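Putative uncharacterized protein (Archaeoglobus fulgidus, PDB 4KPP) probably exchanges protons for calcium ions across the membrane, as a member of the sodium/calcium exchanger family. Local coordinates at residues Y99-M104 with L307-R312; P77-D82 with I290-I295. One frame throughout, in Å; residues are numbered along the deposited sequence.

Along the chain the four segments alternate: 77-82 of contact 2, 99-104 of contact 1, then 290-295 and 307-312. Each contact pairs the first sodium/calcium exchanger region of the chain with the second. The first partners lie on successive helices, 76-91 and 96-127; the second lie on helix 288-299 and on the strand that follows it, 307-308, with the start of helix 311-331. The contact centres are about 12 Å apart, on the same side of the chain's centre, and they touch: D82 OD1 of contact 2 is 2.8 Å from A100 O of contact 1. Both contacts thus join the two exchanger regions, away from the bound calcium ion.

Contact 1. Residues Y99-M104 with L307-R312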
ATOM      1  N   TYR A  99       8.898  -9.973 -11.738  1.00 24.19           N
ATOM      2  CA  TYR A  99       7.962 -10.118 -10.622  1.00 27.45           C
ATOM      3  C   TYR A  99       8.003  -8.925  -9.666  1.00 26.70           C
ATOM      4  O   TYR A  99       6.971  -8.515  -9.134  1.00 25.92           O
ATOM      5  CB  TYR A  99       8.219 -11.415  -9.849  1.00 28.52           C
ATOM      6  CG  TYR A  99       7.926 -12.686 -10.625  1.00 29.84           C
ATOM      7  CD1 TYR A  99       7.191 -12.659 -11.807  1.00 28.56           C
ATOM      8  CD2 TYR A  99       8.379 -13.918 -10.166  1.00 29.21           C
ATOM      9  CE1 TYR A  99       6.925 -13.826 -12.514  1.00 26.24           C
ATOM     10  CE2 TYR A  99       8.116 -15.087 -10.863  1.00 27.63           C
ATOM     11  CZ  TYR A  99       7.392 -15.037 -12.034  1.00 25.46           C
ATOM     12  OH  TYR A  99       7.135 -16.204 -12.721  1.00 26.98           O
ATOM     13  N   ALA A 100       9.193  -8.369  -9.458  1.00 25.20           N
ATOM     14  CA  ALA A 100       9.363  -7.251  -8.538  1.00 25.82           C
ATOM     15  C   ALA A 100       8.546  -6.048  -8.982  1.00 23.32           C
ATOM     16  O   ALA A 100       7.895  -5.391  -8.167  1.00 21.89           O
ATOM     17  CB  ALA A 100      10.838  -6.877  -8.415  1.00 28.23           C
ATOM     18  N   THR A 101       8.571  -5.769 -10.280  1.00 23.90           N
ATOM     19  CA  THR A 101       7.848  -4.622 -10.814  1.00 24.50           C
ATOM     20  C   THR A 101       6.363  -4.928 -10.992  1.00 23.14           C
ATOM     21  O   THR A 101       5.512  -4.078 -10.736  1.00 25.29           O
ATOM     22  CB  THR A 101       8.451  -4.137 -12.140  1.00 26.75           C
ATOM     23  OG1 THR A 101       9.856  -3.920 -11.968  1.00 27.92           O
ATOM     24  CG2 THR A 101       7.788  -2.838 -12.571  1.00 27.36           C
ATOM     25  N   ALA A 102       6.060  -6.151 -11.417  1.00 22.07           N
ATOM     26  CA  ALA A 102       4.676  -6.589 -11.578  1.00 22.31           C
ATOM     27  C   ALA A 102       3.918  -6.557 -10.252  1.00 20.24           C
ATOM     28  O   ALA A 102       2.759  -6.155 -10.205  1.00 25.41           O
ATOM     29  CB  ALA A 102       4.621  -7.983 -12.192  1.00 25.01           C
ATOM     30  N   ASN A 103       4.575  -6.986  -9.178  1.00 19.18           N
ATOM     31  CA  ASN A 103       3.957  -6.986  -7.854  1.00 21.22           C
ATOM     32  C   ASN A 103       3.717  -5.569  -7.342  1.00 24.27           C
ATOM     33  O   ASN A 103       2.693  -5.280  -6.720  1.00 26.28           O
ATOM     34  CB  ASN A 103       4.816  -7.774  -6.860  1.00 20.18           C
ATOM     35  CG  ASN A 103       4.183  -7.867  -5.486  1.00 23.37           C
ATOM     36  OD1 ASN A 103       4.476  -7.065  -4.599  1.00 24.32           O
ATOM     37  ND2 ASN A 103       3.307  -8.850  -5.303  1.00 24.24           N
ATOM     38  N   MET A 104       4.670  -4.687  -7.620  1.00 22.37           N
ATOM     39  CA  MET A 104       4.584  -3.294  -7.206  1.00 18.90           C
ATOM     40  C   MET A 104       3.452  -2.566  -7.928  1.00 19.98           C
ATOM     41  O   MET A 104       2.683  -1.823  -7.316  1.00 21.62           O
ATOM     42  CB  MET A 104       5.913  -2.596  -7.490  1.00 20.22           C
ATOM     43  CG  MET A 104       6.046  -1.220  -6.876  1.00 24.14           C
ATOM     44  SD  MET A 104       6.427   0.019  -8.125  1.00 55.00           S
ATOM     45  CE  MET A 104       4.814   0.305  -8.800  1.00 13.20           C
ATOM     46  N   LEU A 307      17.472  -1.581 -12.029  1.00 35.14           N
ATOM     47  CA  LEU A 307      16.458  -2.616 -12.177  1.00 31.06           C
ATOM     48  C   LEU A 307      15.869  -2.543 -13.580  1.00 31.57           C
ATOM     49  O   LEU A 307      15.182  -1.578 -13.915  1.00 30.10           O
ATOM     50  CB  LEU A 307      15.364  -2.447 -11.126  1.00 25.62           C
ATOM     51  CG  LEU A 307      14.169  -3.401 -11.184  1.00 28.40           C
ATOM     52  CD1 LEU A 307      14.616  -4.841 -10.994  1.00 27.53           C
ATOM     53  CD2 LEU A 307      13.139  -3.019 -10.134  1.00 32.02           C
ATOM     54  N   PRO A 308      16.143  -3.564 -14.409  1.00 25.65           N
ATOM     55  CA  PRO A 308      15.706  -3.549 -15.808  1.00 26.07           C
ATOM     56  C   PRO A 308      14.187  -3.561 -15.919  1.00 28.73           C
ATOM     57  O   PRO A 308      13.496  -4.074 -15.037  1.00 24.72           O
ATOM     58  CB  PRO A 308      16.294  -4.848 -16.382  1.00 25.23           C
ATOM     59  CG  PRO A 308      17.355  -5.267 -15.410  1.00 26.18           C
ATOM     60  CD  PRO A 308      16.873  -4.798 -14.073  1.00 23.70           C
ATOM     61  N   LEU A 309      13.681  -2.985 -17.000  1.00 27.52           N
ATOM     62  CA  LEU A 309      12.256  -2.922 -17.251  1.00 26.93           C
ATOM     63  C   LEU A 309      12.037  -3.349 -18.694  1.00 29.16           C
ATOM     64  O   LEU A 309      12.361  -2.604 -19.619  1.00 33.49           O
ATOM     65  CB  LEU A 309      11.762  -1.491 -17.044  1.00 28.02           C
ATOM     66  CG  LEU A 309      10.544  -1.176 -16.171  1.00 28.97           C
ATOM     67  CD1 LEU A 309      10.572  -1.927 -14.845  1.00 23.70           C
ATOM     68  CD2 LEU A 309      10.477   0.334 -15.930  1.00 26.31           C
ATOM     69  N   ASP A 310      11.508  -4.553 -18.891  1.00 23.29           N
ATOM     70  CA  ASP A 310      11.262  -5.049 -20.241  1.00 29.05           C
ATOM     71  C   ASP A 310      10.030  -4.375 -20.848  1.00 28.31           C
ATOM     72  O   ASP A 310       9.443  -3.480 -20.234  1.00 26.92           O
ATOM     73  CB  ASP A 310      11.139  -6.581 -20.258  1.00 34.37           C
ATOM     74  CG  ASP A 310       9.864  -7.091 -19.590  1.00 36.36           C
ATOM     75  OD1 ASP A 310       9.219  -6.332 -18.844  1.00 34.89           O
ATOM     76  OD2 ASP A 310       9.510  -8.270 -19.806  1.00 44.07           O
ATOM     77  N   ALA A 311       9.648  -4.798 -22.049  1.00 28.53           N
ATOM     78  CA  ALA A 311       8.489  -4.223 -22.726  1.00 29.97           C
ATOM     79  C   ALA A 311       7.230  -4.319 -21.866  1.00 31.99           C
ATOM     80  O   ALA A 311       6.535  -3.324 -21.658  1.00 33.83           O
ATOM     81  CB  ALA A 311       8.269  -4.900 -24.078  1.00 27.96           C
ATOM     82  N   ARG A 312       6.956  -5.518 -21.358  1.00 35.11           N
ATOM     83  CA  ARG A 312       5.787  -5.763 -20.514  1.00 37.03           C
ATOM     84  C   ARG A 312       5.754  -4.872 -19.267  1.00 35.67           C
ATOM     85  O   ARG A 312       4.775  -4.163 -19.030  1.00 34.71           O
ATOM     86  CB  ARG A 312       5.710  -7.244 -20.117  1.00 38.41           C
ATOM     87  CG  ARG A 312       4.628  -7.570 -19.092  1.00 43.14           C
ATOM     88  CD  ARG A 312       3.234  -7.308 -19.645  1.00 50.57           C
ATOM     89  NE  ARG A 312       2.186  -7.514 -18.644  1.00 55.54           N
ATOM     90  CZ  ARG A 312       1.608  -8.685 -18.393  1.00 57.47           C
ATOM     91  NH1 ARG A 312       1.975  -9.769 -19.064  1.00 57.04           N
ATOM     92  NH2 ARG A 312       0.662  -8.776 -17.467  1.00 56.12           N
TER
HETATM   93  O   HOH W   1      11.290  -5.268 -13.756  1.00 24.69           O
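T101 OG1 meets a methyl of L307 and one of L309, and T101 CG2 meets the same L309 methyl, while the hydroxyl also takes part in a polar link to the strand. The polar part runs through a single water. T101 OG1 donates its hydrogen to this water at 2.7 Å, and the water donates in turn to P308 O at 2.8 Å. The two oxygens are themselves 4.8 Å apart, too far for a direct bond, and the angle at the water between them is about 121°. Helix and strand are thus joined by a bent water bridge that supplies a hydrogen to the strand carbonyl.

The apolar part is centred on L309. Its CD1 methyl sits across the fork of the threonine, 3.6 Å from T101 OG1 and 3.7 Å from T101 CG2, with the two side chains crossing at about a right angle. The first torsion of L309 is off a staggered position (-130°) as it brings this methyl to the helix. L307 approaches differently: it slides past T101 in the opposite direction, with CG anti to the backbone N (chi1 176°), and its CD2 methyl comes 3.9 Å from T101 OG1. The hydroxyl therefore touches two leucine methyls as well as the water. T101 also touches Q313 and V317 of helix 311-331.

Backbone bonds tie L307 to I161 and L309 to G159; D310 OD1, at the N-cap, accepts from Q313 N. The arrangement joins the buried early turns of helix 96-127 to a short antiparallel two-stranded ladder, 160-161 with 307-308, leading through L309 and the N-cap D310 into helix 311-331.

Contact 2. Residues P77-D82 with I290-I295; sequences PEYAVD and IGTIAI
D82 and I293 make the tighter of two meetings between 77-82 and 290-295. The CG2 methyl of I293 lies over the flat face of the D82 carboxyl group, almost directly above D82 CG at 3.5 Å. Being so centred, it is nearly equidistant from the two oxygens, 3.5 Å from D82 OD2 and 3.6 Å from D82 OD1, and it touches the face of the group without lying along either C-O edge. The isoleucine reaches there with CG2 anti to its own carbonyl carbon, while CG1 takes the place between N and carbonyl carbon (chi1 64°). Backbones come close at this point, the CA atoms of D82 and I293 being 7.0 Å apart.

The second meeting is looser. T292 OG1 stands at the edge of the Y79 ring, near its plane, 4.0 Å from Y79 CE2 and 4.1 Å from Y79 CD2. This is a van der Waals approach, with the two side chains crossing at about a right angle.

Outside this first shell, the polar ends find other partners. T292 OG1 is hydrogen-bonded to L288 O, one turn back on its own helix, so its hydrogen is engaged with that carbonyl. Y79 OH binds N284 OD1, which fixes the far end of the ring, and the tyrosine also rests on L288 and L289. D82 also touches L289, and N103 and M104 of helix 96-127.

Chemically, then, a carboxyl face is covered by a methyl and a ring edge by a hydroxyl already engaged elsewhere. Between these segments the contact is van der Waals in kind, consistent with helices that meet by shape here, while Y79 OH and T292 OG1 form their bonds beyond these segments.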
ATOM      1  N   PRO A  77       3.315  -5.953   4.911  1.00 28.63           N
ATOM      2  CA  PRO A  77       3.367  -7.195   4.131  1.00 28.81           C
ATOM      3  C   PRO A  77       3.655  -6.969   2.646  1.00 27.72           C
ATOM      4  O   PRO A  77       4.290  -7.811   2.013  1.00 28.36           O
ATOM      5  CB  PRO A  77       1.960  -7.766   4.307  1.00 29.87           C
ATOM      6  CG  PRO A  77       1.531  -7.283   5.634  1.00 26.54           C
ATOM      7  CD  PRO A  77       2.118  -5.911   5.774  1.00 26.69           C
ATOM      8  N   GLU A  78       3.204  -5.847   2.100  1.00 24.39           N
ATOM      9  CA  GLU A  78       3.471  -5.556   0.699  1.00 24.82           C
ATOM     10  C   GLU A  78       4.957  -5.286   0.471  1.00 23.09           C
ATOM     11  O   GLU A  78       5.533  -5.735  -0.522  1.00 21.31           O
ATOM     12  CB  GLU A  78       2.626  -4.381   0.203  1.00 21.48           C
ATOM     13  CG  GLU A  78       3.062  -3.834  -1.155  1.00 21.35           C
ATOM     14  CD  GLU A  78       3.079  -4.892  -2.257  1.00 27.08           C
ATOM     15  OE1 GLU A  78       3.846  -4.723  -3.232  1.00 28.01           O
ATOM     16  OE2 GLU A  78       2.325  -5.883  -2.163  1.00 22.63           O
ATOM     17  N   TYR A  79       5.572  -4.554   1.393  1.00 19.23           N
ATOM     18  CA  TYR A  79       6.999  -4.275   1.296  1.00 24.04           C
ATOM     19  C   TYR A  79       7.819  -5.548   1.447  1.00 27.05           C
ATOM     20  O   TYR A  79       8.848  -5.712   0.792  1.00 32.02           O
ATOM     21  CB  TYR A  79       7.426  -3.231   2.333  1.00 23.09           C
ATOM     22  CG  TYR A  79       7.068  -1.821   1.933  1.00 23.71           C
ATOM     23  CD1 TYR A  79       5.757  -1.369   2.016  1.00 20.81           C
ATOM     24  CD2 TYR A  79       8.038  -0.945   1.463  1.00 21.43           C
ATOM     25  CE1 TYR A  79       5.423  -0.085   1.642  1.00 18.19           C
ATOM     26  CE2 TYR A  79       7.714   0.343   1.089  1.00 19.24           C
ATOM     27  CZ  TYR A  79       6.405   0.768   1.182  1.00 19.21           C
ATOM     28  OH  TYR A  79       6.071   2.049   0.810  1.00 20.30           O
ATOM     29  N   ALA A  80       7.354  -6.451   2.303  1.00 28.45           N
ATOM     30  CA  ALA A  80       8.079  -7.687   2.568  1.00 28.55           C
ATOM     31  C   ALA A  80       7.976  -8.669   1.405  1.00 24.66           C
ATOM     32  O   ALA A  80       8.965  -9.296   1.031  1.00 23.99           O
ATOM     33  CB  ALA A  80       7.586  -8.325   3.853  1.00 29.79           C
ATOM     34  N   VAL A  81       6.779  -8.797   0.841  1.00 19.50           N
ATOM     35  CA  VAL A  81       6.565  -9.672  -0.309  1.00 20.75           C
ATOM     36  C   VAL A  81       7.259  -9.130  -1.557  1.00 25.13           C
ATOM     37  O   VAL A  81       7.961  -9.865  -2.255  1.00 24.84           O
ATOM     38  CB  VAL A  81       5.061  -9.881  -0.600  1.00 21.21           C
ATOM     39  CG1 VAL A  81       4.864 -10.602  -1.931  1.00 17.17           C
ATOM     40  CG2 VAL A  81       4.400 -10.654   0.534  1.00 19.58           C
ATOM     41  N   ASP A  82       7.073  -7.843  -1.835  1.00 23.39           N
ATOM     42  CA  ASP A  82       7.713  -7.233  -2.993  1.00 20.79           C
ATOM     43  C   ASP A  82       9.221  -7.179  -2.786  1.00 21.85           C
ATOM     44  O   ASP A  82       9.995  -7.321  -3.733  1.00 21.44           O
ATOM     45  CB  ASP A  82       7.168  -5.829  -3.238  1.00 20.97           C
ATOM     46  CG  ASP A  82       7.363  -5.373  -4.670  1.00 24.51           C
ATOM     47  OD1 ASP A  82       7.980  -6.121  -5.461  1.00 21.34           O
ATOM     48  OD2 ASP A  82       6.903  -4.260  -5.005  1.00 24.57           O
ATOM     49  N   ILE A 290       8.856   1.839  -4.614  1.00 25.60           N
ATOM     50  CA  ILE A 290       9.636   1.789  -5.843  1.00 28.98           C
ATOM     51  C   ILE A 290      11.125   1.883  -5.531  1.00 27.34           C
ATOM     52  O   ILE A 290      11.928   1.119  -6.061  1.00 28.22           O
ATOM     53  CB  ILE A 290       9.247   2.915  -6.816  1.00 29.10           C
ATOM     54  CG1 ILE A 290       7.724   3.019  -6.929  1.00 28.34           C
ATOM     55  CG2 ILE A 290       9.889   2.682  -8.180  1.00 29.28           C
ATOM     56  CD1 ILE A 290       7.247   4.098  -7.879  1.00 28.17           C
ATOM     57  N   GLY A 291      11.483   2.822  -4.661  1.00 25.77           N
ATOM     58  CA  GLY A 291      12.858   2.965  -4.228  1.00 25.71           C
ATOM     59  C   GLY A 291      13.370   1.711  -3.546  1.00 29.15           C
ATOM     60  O   GLY A 291      14.508   1.295  -3.768  1.00 28.85           O
ATOM     61  N   THR A 292      12.522   1.101  -2.725  1.00 28.56           N
ATOM     62  CA  THR A 292      12.901  -0.085  -1.965  1.00 28.80           C
ATOM     63  C   THR A 292      13.271  -1.267  -2.861  1.00 29.66           C
ATOM     64  O   THR A 292      14.303  -1.902  -2.655  1.00 33.88           O
ATOM     65  CB  THR A 292      11.794  -0.509  -0.984  1.00 36.81           C
ATOM     66  OG1 THR A 292      11.565   0.542  -0.037  1.00 39.52           O
ATOM     67  CG2 THR A 292      12.198  -1.769  -0.237  1.00 40.70           C
ATOM     68  N   ILE A 293      12.444  -1.560  -3.859  1.00 25.58           N
ATOM     69  CA  ILE A 293      12.729  -2.693  -4.734  1.00 28.17           C
ATOM     70  C   ILE A 293      13.968  -2.456  -5.602  1.00 28.76           C
ATOM     71  O   ILE A 293      14.725  -3.388  -5.877  1.00 28.56           O
ATOM     72  CB  ILE A 293      11.516  -3.109  -5.605  1.00 40.00           C
ATOM     73  CG1 ILE A 293      11.124  -1.995  -6.577  1.00 40.94           C
ATOM     74  CG2 ILE A 293      10.334  -3.517  -4.726  1.00 36.97           C
ATOM     75  CD1 ILE A 293      10.076  -2.414  -7.585  1.00 38.99           C
ATOM     76  N   ALA A 294      14.186  -1.211  -6.015  1.00 27.55           N
ATOM     77  CA  ALA A 294      15.365  -0.878  -6.811  1.00 26.55           C
ATOM     78  C   ALA A 294      16.628  -0.933  -5.955  1.00 30.01           C
ATOM     79  O   ALA A 294      17.669  -1.411  -6.402  1.00 30.91           O
ATOM     80  CB  ALA A 294      15.211   0.491  -7.458  1.00 22.96           C
ATOM     81  N   ILE A 295      16.527  -0.445  -4.720  1.00 32.13           N
ATOM     82  CA  ILE A 295      17.641  -0.496  -3.778  1.00 35.10           C
ATOM     83  C   ILE A 295      17.998  -1.941  -3.434  1.00 33.59           C
ATOM     84  O   ILE A 295      19.163  -2.333  -3.507  1.00 37.27           O
ATOM     85  CB  ILE A 295      17.332   0.291  -2.480  1.00 38.12           C
ATOM     86  CG1 ILE A 295      17.460   1.797  -2.725  1.00 40.54           C
ATOM     87  CG2 ILE A 295      18.275  -0.119  -1.365  1.00 38.69           C
ATOM     88  CD1 ILE A 295      17.057   2.652  -1.537  1.00 40.50           C
TER